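PDB 6JWY: 7,8-dihydro-6-hydroxymethylpterin pyrophosphokinase-dihydropteroate synthase from Plasmodium falciparum, which probably makes the pterin diphosphate with ATP and then joins it to 4-aminobenzoate, giving 7,8-dihydropteroate on the route to folate. Local coordinates for residues Lys388-Gly393 and Val682-Val687; Leu573-Leu578 and Pro601-Tyr606. The protein carries 1 engineered substitution. All coordinates share one frame; numbering follows the deposited sequence.

Interaction 1 (Lys388-Gly393 and Val682-Val687); sequences KTNIVG and VDLIRV. With CKL (4-[(2-azanyl-4-oxidanylidene-7,8-dihydro-3~{H}-pteridin-6-yl)methylamino]-~{N}-(5,6-dimethoxypyrimidin-4-yl)benzenesulfonamide), chain C; ACT (acetate ion), chain J.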
ATOM      1  N   LYS A 388     -14.110   0.248   1.496  1.00 23.19           N
ATOM      2  CA  LYS A 388     -14.126   1.153   2.630  1.00 23.06           C
ATOM      3  C   LYS A 388     -13.690   0.336   3.841  1.00 21.13           C
ATOM      4  O   LYS A 388     -14.010  -0.845   3.914  1.00 21.32           O
ATOM      5  CB  LYS A 388     -15.549   1.697   2.787  1.00 27.28           C
ATOM      6  CG  LYS A 388     -15.803   2.843   3.755  1.00 33.64           C
ATOM      7  CD  LYS A 388     -17.256   2.787   4.270  1.00 49.32           C
ATOM      8  CE  LYS A 388     -18.245   2.061   3.353  1.00 54.42           C
ATOM      9  NZ  LYS A 388     -19.634   1.984   3.891  1.00 52.81           N
ATOM     10  N   THR A 389     -12.881   0.948   4.712  1.00 17.05           N
ATOM     11  CA  THR A 389     -12.532   0.420   6.009  1.00 15.14           C
ATOM     12  C   THR A 389     -13.434   1.062   7.054  1.00 17.33           C
ATOM     13  O   THR A 389     -13.220   2.217   7.415  1.00 16.75           O
ATOM     14  CB  THR A 389     -11.092   0.797   6.331  1.00 13.01           C
ATOM     15  OG1 THR A 389     -10.326   0.100   5.356  1.00 11.33           O
ATOM     16  CG2 THR A 389     -10.652   0.447   7.743  1.00 12.74           C
ATOM     17  N   ASN A 390     -14.424   0.303   7.546  1.00 17.55           N
ATOM     18  CA  ASN A 390     -15.368   0.852   8.490  1.00 18.58           C
ATOM     19  C   ASN A 390     -14.786   0.792   9.889  1.00 18.62           C
ATOM     20  O   ASN A 390     -14.093  -0.155  10.239  1.00 21.55           O
ATOM     21  CB  ASN A 390     -16.663   0.056   8.492  1.00 20.62           C
ATOM     22  CG  ASN A 390     -17.363   0.166   7.168  1.00 21.15           C
ATOM     23  OD1 ASN A 390     -17.935   1.202   6.862  1.00 24.12           O
ATOM     24  ND2 ASN A 390     -17.271  -0.881   6.373  1.00 22.44           N
ATOM     25  N   ILE A 391     -15.108   1.795  10.697  1.00 17.75           N
ATOM     26  CA  ILE A 391     -14.705   1.748  12.089  1.00 17.80           C
ATOM     27  C   ILE A 391     -15.857   1.159  12.890  1.00 16.89           C
ATOM     28  O   ILE A 391     -16.990   1.634  12.776  1.00 19.43           O
ATOM     29  CB  ILE A 391     -14.355   3.149  12.621  1.00 17.08           C
ATOM     30  CG1 ILE A 391     -13.124   3.730  11.927  1.00 17.39           C
ATOM     31  CG2 ILE A 391     -14.236   3.136  14.144  1.00 15.69           C
ATOM     32  CD1 ILE A 391     -12.915   5.204  12.213  1.00 18.11           C
ATOM     33  N   VAL A 392     -15.527   0.180  13.732  1.00 15.02           N
ATOM     34  CA  VAL A 392     -16.452  -0.417  14.679  1.00 14.34           C
ATOM     35  C   VAL A 392     -16.004   0.002  16.078  1.00 15.10           C
ATOM     36  O   VAL A 392     -14.951  -0.443  16.555  1.00 15.54           O
ATOM     37  CB  VAL A 392     -16.415  -1.955  14.550  1.00 13.80           C
ATOM     38  CG1 VAL A 392     -17.188  -2.644  15.663  1.00 12.23           C
ATOM     39  CG2 VAL A 392     -16.838  -2.460  13.170  1.00 12.71           C
ATOM     40  N   GLY A 393     -16.808   0.841  16.746  1.00 14.94           N
ATOM     41  CA  GLY A 393     -16.453   1.287  18.089  1.00 15.54           C
ATOM     42  C   GLY A 393     -16.748   0.248  19.179  1.00 16.21           C
ATOM     43  O   GLY A 393     -17.804  -0.385  19.189  1.00 16.15           O
ATOM     44  N   VAL A 682      -8.956  -3.672   4.576  1.00 13.59           N
ATOM     45  CA  VAL A 682      -9.707  -4.399   5.583  1.00 12.62           C
ATOM     46  C   VAL A 682     -11.099  -3.793   5.701  1.00 12.52           C
ATOM     47  O   VAL A 682     -11.237  -2.595   5.907  1.00 12.90           O
ATOM     48  CB  VAL A 682      -8.995  -4.373   6.950  1.00 12.32           C
ATOM     49  CG1 VAL A 682      -9.785  -5.159   7.988  1.00 12.28           C
ATOM     50  CG2 VAL A 682      -7.572  -4.916   6.863  1.00 12.32           C
ATOM     51  N   ASP A 683     -12.134  -4.635   5.674  1.00 12.38           N
ATOM     52  CA  ASP A 683     -13.493  -4.118   5.714  1.00 12.68           C
ATOM     53  C   ASP A 683     -13.831  -3.454   7.052  1.00 12.43           C
ATOM     54  O   ASP A 683     -14.363  -2.357   7.054  1.00 13.14           O
ATOM     55  CB  ASP A 683     -14.469  -5.117   5.106  1.00 12.93           C
ATOM     56  CG  ASP A 683     -13.856  -5.676   3.833  1.00 14.17           C
ATOM     57  OD1 ASP A 683     -14.017  -5.020   2.741  1.00 14.57           O
ATOM     58  OD2 ASP A 683     -13.156  -6.721   3.934  1.00 13.38           O
ATOM     59  N   LEU A 684     -13.487  -4.064   8.186  1.00 12.75           N
ATOM     60  CA  LEU A 684     -13.920  -3.546   9.485  1.00 12.90           C
ATOM     61  C   LEU A 684     -12.758  -3.640  10.469  1.00 13.32           C
ATOM     62  O   LEU A 684     -12.141  -4.701  10.566  1.00 15.44           O
ATOM     63  CB  LEU A 684     -15.109  -4.383   9.979  1.00 12.63           C
ATOM     64  CG  LEU A 684     -16.369  -4.326   9.106  1.00 13.24           C
ATOM     65  CD1 LEU A 684     -16.548  -5.623   8.331  1.00 13.06           C
ATOM     66  CD2 LEU A 684     -17.636  -3.998   9.893  1.00 12.32           C
ATOM     67  N   ILE A 685     -12.438  -2.542  11.162  1.00 12.92           N
ATOM     68  CA  ILE A 685     -11.457  -2.579  12.246  1.00 13.30           C
ATOM     69  C   ILE A 685     -12.149  -2.239  13.568  1.00 14.68           C
ATOM     70  O   ILE A 685     -12.871  -1.240  13.680  1.00 15.56           O
ATOM     71  CB  ILE A 685     -10.247  -1.645  11.975  1.00 13.15           C
ATOM     72  CG1 ILE A 685     -10.628  -0.162  11.821  1.00 12.03           C
ATOM     73  CG2 ILE A 685      -9.388  -2.159  10.810  1.00 12.23           C
ATOM     74  CD1 ILE A 685      -9.453   0.767  11.586  1.00 10.47           C
ATOM     75  N   ARG A 686     -11.929  -3.085  14.582  1.00 15.02           N
ATOM     76  CA  ARG A 686     -12.625  -2.960  15.860  1.00 14.42           C
ATOM     77  C   ARG A 686     -11.750  -2.174  16.834  1.00 14.21           C
ATOM     78  O   ARG A 686     -10.698  -2.672  17.202  1.00 15.58           O
ATOM     79  CB  ARG A 686     -12.878  -4.369  16.410  1.00 14.46           C
ATOM     80  CG  ARG A 686     -13.887  -4.429  17.547  1.00 15.01           C
ATOM     81  CD  ARG A 686     -14.015  -5.816  18.150  1.00 15.56           C
ATOM     82  NE  ARG A 686     -14.697  -5.837  19.434  1.00 15.38           N
ATOM     83  CZ  ARG A 686     -14.088  -5.790  20.624  1.00 15.94           C
ATOM     84  NH1 ARG A 686     -14.826  -5.826  21.723  1.00 16.22           N
ATOM     85  NH2 ARG A 686     -12.764  -5.713  20.721  1.00 14.63           N
ATOM     86  N   VAL A 687     -12.172  -0.972  17.259  1.00 13.31           N
ATOM     87  CA  VAL A 687     -11.255  -0.053  17.931  1.00 13.99           C
ATOM     88  C   VAL A 687     -11.907   0.622  19.144  1.00 15.27           C
ATOM     89  O   VAL A 687     -13.119   0.902  19.149  1.00 15.07           O
ATOM     90  CB  VAL A 687     -10.704   1.020  16.959  1.00 13.37           C
ATOM     91  CG1 VAL A 687      -9.800   0.439  15.890  1.00 13.10           C
ATOM     92  CG2 VAL A 687     -11.799   1.843  16.314  1.00 12.28           C
TER
HETATM   93  C2  CKL C 801     -13.831  -9.815  17.603  1.00 10.41           C
HETATM   94  C4  CKL C 801     -11.605  -9.432  18.306  1.00 10.85           C
HETATM   95  C5  CKL C 801     -12.032  -9.203  19.693  1.00 10.89           C
HETATM   96  C6  CKL C 801     -13.486  -9.333  19.896  1.00 10.88           C
HETATM   97  O24 CKL C 801      -3.613 -10.040  24.039  1.00 42.72           O
HETATM   98  S21 CKL C 801      -4.396  -9.122  24.838  1.00 48.25           S
HETATM   99  O23 CKL C 801      -3.833  -7.829  24.617  1.00 48.20           O
HETATM  100  N22 CKL C 801      -4.375  -9.320  26.451  1.00 60.54           N
HETATM  101  C25 CKL C 801      -3.856 -10.381  27.120  1.00 73.22           C
HETATM  102  C30 CKL C 801      -3.866 -10.363  28.509  1.00 80.27           C
HETATM  103  O31 CKL C 801      -4.395  -9.296  29.196  1.00 88.46           O
HETATM  104  C32 CKL C 801      -5.740  -9.337  29.684  1.00 96.61           C
HETATM  105  C29 CKL C 801      -3.316 -11.435  29.192  1.00 85.31           C
HETATM  106  O33 CKL C 801      -3.304 -11.444  30.570  1.00 98.01           O
HETATM  107  C34 CKL C 801      -2.173 -11.920  31.318  1.00104.94           C
HETATM  108  N28 CKL C 801      -2.800 -12.473  28.484  1.00 87.35           N
HETATM  109  C27 CKL C 801      -2.802 -12.474  27.138  1.00 86.57           C
HETATM  110  N26 CKL C 801      -3.317 -11.441  26.457  1.00 78.78           N
HETATM  111  C18 CKL C 801      -5.959  -9.267  24.484  1.00 36.42           C
HETATM  112  C17 CKL C 801      -6.816  -8.220  24.829  1.00 30.33           C
HETATM  113  C16 CKL C 801      -8.170  -8.332  24.541  1.00 26.46           C
HETATM  114  C19 CKL C 801      -6.465 -10.431  23.881  1.00 29.86           C
HETATM  115  C20 CKL C 801      -7.827 -10.534  23.595  1.00 25.64           C
HETATM  116  C15 CKL C 801      -8.681  -9.468  23.906  1.00 24.06           C
HETATM  117  N14 CKL C 801     -10.023  -9.556  23.607  1.00 21.45           N
HETATM  118  C13 CKL C 801     -10.954  -8.458  23.303  1.00 15.47           C
HETATM  119  C8  CKL C 801     -11.711  -8.764  22.017  1.00 13.03           C
HETATM  120  C9  CKL C 801     -13.169  -8.879  22.260  1.00 11.48           C
HETATM  121  N10 CKL C 801     -13.977  -9.171  21.119  1.00 10.75           N
HETATM  122  N1  CKL C 801     -14.333  -9.614  18.851  1.00 10.48           N
HETATM  123  N7  CKL C 801     -11.182  -8.914  20.740  1.00 11.89           N
HETATM  124  O12 CKL C 801     -10.393  -9.339  18.009  1.00 11.27           O
HETATM  125  N3  CKL C 801     -12.515  -9.736  17.355  1.00 10.53           N
HETATM  126  N11 CKL C 801     -14.656 -10.143  16.592  1.00  9.89           N
HETATM  127  C   ACT J 808     -11.653  -5.132  24.353  1.00 35.87           C
HETATM  128  O   ACT J 808     -12.734  -5.404  23.752  1.00 31.14           O
HETATM  129  OXT ACT J 808     -10.508  -5.384  23.900  1.00 31.46           O
HETATM  130  CH3 ACT J 808     -11.723  -4.427  25.726  1.00 37.47           C
HETATM  131  O   HOH W   1     -15.675  -2.754   2.922  1.00  8.14           O

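Interaction 2 (Leu573-Leu578 and Pro601-Tyr606); sequences LFDIGL and PLFIGY. With CKL (4-[(2-azanyl-4-oxidanylidene-7,8-dihydro-3~{H}-pteridin-6-yl)methylamino]-~{N}-(5,6-dimethoxypyrimidin-4-yl)benzenesulfonamide), chain C.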
ATOM      1  N   LEU A 573     -18.661 -12.501   8.239  1.00 11.28           N
ATOM      2  CA  LEU A 573     -17.386 -11.791   8.281  1.00 12.10           C
ATOM      3  C   LEU A 573     -16.354 -12.657   8.988  1.00 12.81           C
ATOM      4  O   LEU A 573     -16.695 -13.371   9.948  1.00 13.60           O
ATOM      5  CB  LEU A 573     -17.593 -10.453   8.997  1.00 12.20           C
ATOM      6  CG  LEU A 573     -18.792  -9.661   8.464  1.00 13.27           C
ATOM      7  CD1 LEU A 573     -19.494  -8.870   9.551  1.00 13.60           C
ATOM      8  CD2 LEU A 573     -18.398  -8.756   7.306  1.00 14.30           C
ATOM      9  N   PHE A 574     -15.120 -12.609   8.469  1.00 13.31           N
ATOM     10  CA  PHE A 574     -13.989 -13.397   8.941  1.00 14.07           C
ATOM     11  C   PHE A 574     -13.159 -12.534   9.891  1.00 14.61           C
ATOM     12  O   PHE A 574     -12.897 -11.348   9.617  1.00 13.69           O
ATOM     13  CB  PHE A 574     -13.049 -13.764   7.788  1.00 14.06           C
ATOM     14  CG  PHE A 574     -13.529 -14.798   6.805  1.00 15.65           C
ATOM     15  CD1 PHE A 574     -14.646 -14.568   5.991  1.00 18.28           C
ATOM     16  CD2 PHE A 574     -12.827 -15.984   6.633  1.00 15.07           C
ATOM     17  CE1 PHE A 574     -15.090 -15.522   5.076  1.00 18.19           C
ATOM     18  CE2 PHE A 574     -13.274 -16.948   5.746  1.00 15.51           C
ATOM     19  CZ  PHE A 574     -14.399 -16.720   4.972  1.00 17.99           C
ATOM     20  N   ASP A 575     -12.680 -13.165  10.970  1.00 14.06           N
ATOM     21  CA  ASP A 575     -11.812 -12.491  11.915  1.00 14.10           C
ATOM     22  C   ASP A 575     -10.794 -13.510  12.405  1.00 14.48           C
ATOM     23  O   ASP A 575     -11.155 -14.540  12.962  1.00 15.00           O
ATOM     24  CB  ASP A 575     -12.632 -11.781  13.000  1.00 14.41           C
ATOM     25  CG  ASP A 575     -11.807 -11.000  14.025  1.00 15.57           C
ATOM     26  OD1 ASP A 575     -10.539 -11.086  13.976  1.00 14.04           O
ATOM     27  OD2 ASP A 575     -12.442 -10.340  14.915  1.00 15.86           O
ATOM     28  N   ILE A 576      -9.516 -13.205  12.172  1.00 14.33           N
ATOM     29  CA  ILE A 576      -8.397 -14.066  12.524  1.00 13.21           C
ATOM     30  C   ILE A 576      -8.173 -14.099  14.033  1.00 13.10           C
ATOM     31  O   ILE A 576      -7.287 -14.824  14.475  1.00 13.47           O
ATOM     32  CB  ILE A 576      -7.127 -13.494  11.875  1.00 13.15           C
ATOM     33  CG1 ILE A 576      -6.835 -12.110  12.477  1.00 13.31           C
ATOM     34  CG2 ILE A 576      -7.303 -13.474  10.359  1.00 12.92           C
ATOM     35  CD1 ILE A 576      -5.841 -11.250  11.716  1.00 14.84           C
ATOM     36  N   GLY A 577      -8.842 -13.234  14.802  1.00 12.69           N
ATOM     37  CA  GLY A 577      -8.716 -13.258  16.251  1.00 14.37           C
ATOM     38  C   GLY A 577      -7.312 -12.929  16.767  1.00 15.80           C
ATOM     39  O   GLY A 577      -6.682 -13.742  17.432  1.00 16.94           O
ATOM     40  N   LEU A 578      -6.838 -11.705  16.527  1.00 17.29           N
ATOM     41  CA  LEU A 578      -5.507 -11.345  16.982  1.00 18.92           C
ATOM     42  C   LEU A 578      -5.437 -11.477  18.506  1.00 20.12           C
ATOM     43  O   LEU A 578      -6.379 -11.103  19.208  1.00 23.32           O
ATOM     44  CB  LEU A 578      -5.245  -9.898  16.551  1.00 18.80           C
ATOM     45  CG  LEU A 578      -5.095  -9.661  15.050  1.00 18.43           C
ATOM     46  CD1 LEU A 578      -4.847  -8.191  14.799  1.00 17.34           C
ATOM     47  CD2 LEU A 578      -3.966 -10.502  14.465  1.00 18.00           C
ATOM     48  N   PRO A 601     -14.981 -10.680   3.253  1.00 13.77           N
ATOM     49  CA  PRO A 601     -15.238  -9.584   4.186  1.00 13.84           C
ATOM     50  C   PRO A 601     -14.409  -9.829   5.438  1.00 14.60           C
ATOM     51  O   PRO A 601     -14.578 -10.877   6.057  1.00 17.05           O
ATOM     52  CB  PRO A 601     -16.715  -9.791   4.565  1.00 13.49           C
ATOM     53  CG  PRO A 601     -17.324 -10.623   3.438  1.00 12.76           C
ATOM     54  CD  PRO A 601     -16.179 -11.487   2.968  1.00 13.29           C
ATOM     55  N   LEU A 602     -13.540  -8.879   5.808  1.00 13.58           N
ATOM     56  CA  LEU A 602     -12.564  -9.063   6.878  1.00 13.31           C
ATOM     57  C   LEU A 602     -12.826  -8.078   8.017  1.00 14.58           C
ATOM     58  O   LEU A 602     -13.016  -6.874   7.810  1.00 16.17           O
ATOM     59  CB  LEU A 602     -11.134  -8.950   6.334  1.00 11.84           C
ATOM     60  CG  LEU A 602      -9.978  -9.068   7.340  1.00 12.46           C
ATOM     61  CD1 LEU A 602      -9.906 -10.439   8.043  1.00 11.64           C
ATOM     62  CD2 LEU A 602      -8.624  -8.777   6.679  1.00 11.81           C
ATOM     63  N   PHE A 603     -12.868  -8.626   9.236  1.00 14.61           N
ATOM     64  CA  PHE A 603     -13.088  -7.867  10.454  1.00 14.39           C
ATOM     65  C   PHE A 603     -11.849  -8.124  11.313  1.00 15.57           C
ATOM     66  O   PHE A 603     -11.449  -9.277  11.458  1.00 16.85           O
ATOM     67  CB  PHE A 603     -14.400  -8.376  11.058  1.00 12.71           C
ATOM     68  CG  PHE A 603     -14.878  -7.744  12.337  1.00 12.82           C
ATOM     69  CD1 PHE A 603     -14.222  -7.968  13.540  1.00 12.89           C
ATOM     70  CD2 PHE A 603     -16.038  -6.979  12.355  1.00 13.15           C
ATOM     71  CE1 PHE A 603     -14.701  -7.424  14.727  1.00 13.09           C
ATOM     72  CE2 PHE A 603     -16.511  -6.429  13.542  1.00 14.14           C
ATOM     73  CZ  PHE A 603     -15.834  -6.635  14.730  1.00 13.33           C
ATOM     74  N   ILE A 604     -11.172  -7.083  11.814  1.00 15.25           N
ATOM     75  CA  ILE A 604     -10.091  -7.367  12.755  1.00 15.15           C
ATOM     76  C   ILE A 604     -10.242  -6.496  13.998  1.00 15.38           C
ATOM     77  O   ILE A 604     -10.820  -5.413  13.960  1.00 15.60           O
ATOM     78  CB  ILE A 604      -8.668  -7.257  12.152  1.00 14.74           C
ATOM     79  CG1 ILE A 604      -8.265  -5.812  11.864  1.00 15.04           C
ATOM     80  CG2 ILE A 604      -8.485  -8.115  10.908  1.00 15.20           C
ATOM     81  CD1 ILE A 604      -6.887  -5.688  11.272  1.00 14.59           C
ATOM     82  N   GLY A 605      -9.697  -6.988  15.108  1.00 16.08           N
ATOM     83  CA  GLY A 605      -9.608  -6.192  16.314  1.00 16.13           C
ATOM     84  C   GLY A 605      -8.208  -6.285  16.907  1.00 16.01           C
ATOM     85  O   GLY A 605      -7.837  -7.308  17.467  1.00 15.30           O
ATOM     86  N   TYR A 606      -7.448  -5.200  16.774  1.00 16.17           N
ATOM     87  CA  TYR A 606      -6.071  -5.171  17.227  1.00 16.13           C
ATOM     88  C   TYR A 606      -6.000  -4.266  18.442  1.00 17.25           C
ATOM     89  O   TYR A 606      -4.985  -4.240  19.140  1.00 17.76           O
ATOM     90  CB  TYR A 606      -5.163  -4.592  16.141  1.00 15.85           C
ATOM     91  CG  TYR A 606      -5.631  -3.275  15.563  1.00 17.45           C
ATOM     92  CD1 TYR A 606      -5.441  -2.081  16.264  1.00 16.45           C
ATOM     93  CD2 TYR A 606      -6.228  -3.211  14.302  1.00 17.31           C
ATOM     94  CE1 TYR A 606      -5.853  -0.869  15.739  1.00 16.60           C
ATOM     95  CE2 TYR A 606      -6.642  -1.997  13.764  1.00 17.09           C
ATOM     96  CZ  TYR A 606      -6.447  -0.825  14.487  1.00 17.29           C
ATOM     97  OH  TYR A 606      -6.850   0.385  13.994  1.00 16.56           O
TER
HETATM   98  C2  CKL C 801     -13.831  -9.815  17.603  1.00 10.41           C
HETATM   99  C4  CKL C 801     -11.605  -9.432  18.306  1.00 10.85           C
HETATM  100  C5  CKL C 801     -12.032  -9.203  19.693  1.00 10.89           C
HETATM  101  C6  CKL C 801     -13.486  -9.333  19.896  1.00 10.88           C
HETATM  102  O24 CKL C 801      -3.613 -10.040  24.039  1.00 42.72           O
HETATM  103  S21 CKL C 801      -4.396  -9.122  24.838  1.00 48.25           S
HETATM  104  O23 CKL C 801      -3.833  -7.829  24.617  1.00 48.20           O
HETATM  105  N22 CKL C 801      -4.375  -9.320  26.451  1.00 60.54           N
HETATM  106  C25 CKL C 801      -3.856 -10.381  27.120  1.00 73.22           C
HETATM  107  C30 CKL C 801      -3.866 -10.363  28.509  1.00 80.27           C
HETATM  108  O31 CKL C 801      -4.395  -9.296  29.196  1.00 88.46           O
HETATM  109  C32 CKL C 801      -5.740  -9.337  29.684  1.00 96.61           C
HETATM  110  C29 CKL C 801      -3.316 -11.435  29.192  1.00 85.31           C
HETATM  111  O33 CKL C 801      -3.304 -11.444  30.570  1.00 98.01           O
HETATM  112  C34 CKL C 801      -2.173 -11.920  31.318  1.00104.94           C
HETATM  113  N28 CKL C 801      -2.800 -12.473  28.484  1.00 87.35           N
HETATM  114  C27 CKL C 801      -2.802 -12.474  27.138  1.00 86.57           C
HETATM  115  N26 CKL C 801      -3.317 -11.441  26.457  1.00 78.78           N
HETATM  116  C18 CKL C 801      -5.959  -9.267  24.484  1.00 36.42           C
HETATM  117  C17 CKL C 801      -6.816  -8.220  24.829  1.00 30.33           C
HETATM  118  C16 CKL C 801      -8.170  -8.332  24.541  1.00 26.46           C
HETATM  119  C19 CKL C 801      -6.465 -10.431  23.881  1.00 29.86           C
HETATM  120  C20 CKL C 801      -7.827 -10.534  23.595  1.00 25.64           C
HETATM  121  C15 CKL C 801      -8.681  -9.468  23.906  1.00 24.06           C
HETATM  122  N14 CKL C 801     -10.023  -9.556  23.607  1.00 21.45           N
HETATM  123  C13 CKL C 801     -10.954  -8.458  23.303  1.00 15.47           C
HETATM  124  C8  CKL C 801     -11.711  -8.764  22.017  1.00 13.03           C
HETATM  125  C9  CKL C 801     -13.169  -8.879  22.260  1.00 11.48           C
HETATM  126  N10 CKL C 801     -13.977  -9.171  21.119  1.00 10.75           N
HETATM  127  N1  CKL C 801     -14.333  -9.614  18.851  1.00 10.48           N
HETATM  128  N7  CKL C 801     -11.182  -8.914  20.740  1.00 11.89           N
HETATM  129  O12 CKL C 801     -10.393  -9.339  18.009  1.00 11.27           O
HETATM  130  N3  CKL C 801     -12.515  -9.736  17.355  1.00 10.53           N
HETATM  131  N11 CKL C 801     -14.656 -10.143  16.592  1.00  9.89           N
HETATM  132  O   HOH W   2      -8.889  -9.968  15.727  1.00 13.15           O

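Interaction 1 (Lys388-Gly393 and Val682-Val687)
Asn390-Gly393 and Leu684-Val687 run as neighbouring parallel strands, their axes 4.9 Å apart at closest and inclined by 30°. Asn390 bonds through its N to Asp683 O and through its O to Ile685 N; Val392 repeats the pattern with Ile685 O and Val687 N, all four bonds close to straight. Just before the strands, Thr389 OG1 donates to Val682 O at 2.9 Å. The same torsion (chi1 -65°) turns CG2 anti to the backbone N, where it meets Ile685 CD1 at 4.0 Å. A water donates to both Lys388 O and Asp683 OD1, while Asp683 OD2 forms a salt bridge with Lys386 and accepts from Leu602 N. In the TIM-barrel fold of the pterin-binding family, this pairing joins the first barrel strand to the last. Toward helix 690-704, Ile391 CG2 packs on Val687 CG2 at 3.5 Å; on the other face, Val392 CG2 meets Leu684 CD2 at 3.7 Å. The extended chain of Arg686 carries its guanidinium to the ligand, whose pterin N10 lies 3.4 Å from Arg686 CZ, over one face. An acetate, probably from the crystallisation liquor, accepts from NH1 and NH2 at the guanidinium edge, and Asp430 takes NE in a salt bridge.

Interaction 2 (Leu573-Leu578 and Pro601-Tyr606)
Phe574 is hydrogen-bonded through both its N and its O to 601-606: the N donates to Pro601 O at 3.0 Å, nearly straight at 175°, and the O accepts from Phe603 N at 2.7 Å. The end-to-end directions of 573-578 and 601-606 differ by 23°, so the two run broadly parallel. With CG anti to the backbone N (chi1 -178°), the Asp575 carboxylate reaches the ligand, and OD2 accepts from CKL N3 at 2.5 Å and from the amino nitrogen N11. OD1 accepts from Gly577 N, which approaches from above the carboxylate plane and closes an Asx turn. These are consecutive strands of the TIM barrel, joined by a beta-alpha-beta crossover through helix 584-592, and their C-terminal ends form part of the pterin pocket. A water accepts from Leu578 N and Gly605 N, linking both segments beside Asp575 OD1 and CKL O12. Aromatic contact comes from Phe603: its ring edge faces Asp575 OD2, with CD1 3.3 Å away, and CE1 lies 3.3 Å from CKL N11. Among apolar contacts, Leu573 CD2 crosses Pro601 CB at 3.4 Å, while Ile576 lies beside Ile604 and Leu578 beside Tyr606.

How the interactions relate
The centres of interactions 1 and 2 lie 9 Å apart, and both belong to one barrel wall: strand 684-687 is flanked by 390-396 and by 603-604. Probable hydrogen bonds join the contacts directly, from Arg686 N to Ile604 O at 2.7 Å and from Ile604 N to Leu684 O at 2.9 Å. Their side chains also meet, Val687 CG1 lying 3.5 Å from Tyr606 OH. In sequence, both segments of interaction 2 fall between the two segments of interaction 1. The two contacts approach the ligand's pterin from different strands, interaction 1 through Arg686 and interaction 2 through Asp575. Asp482, Asn502 and Lys609 add further hydrogen bonds to the ligand.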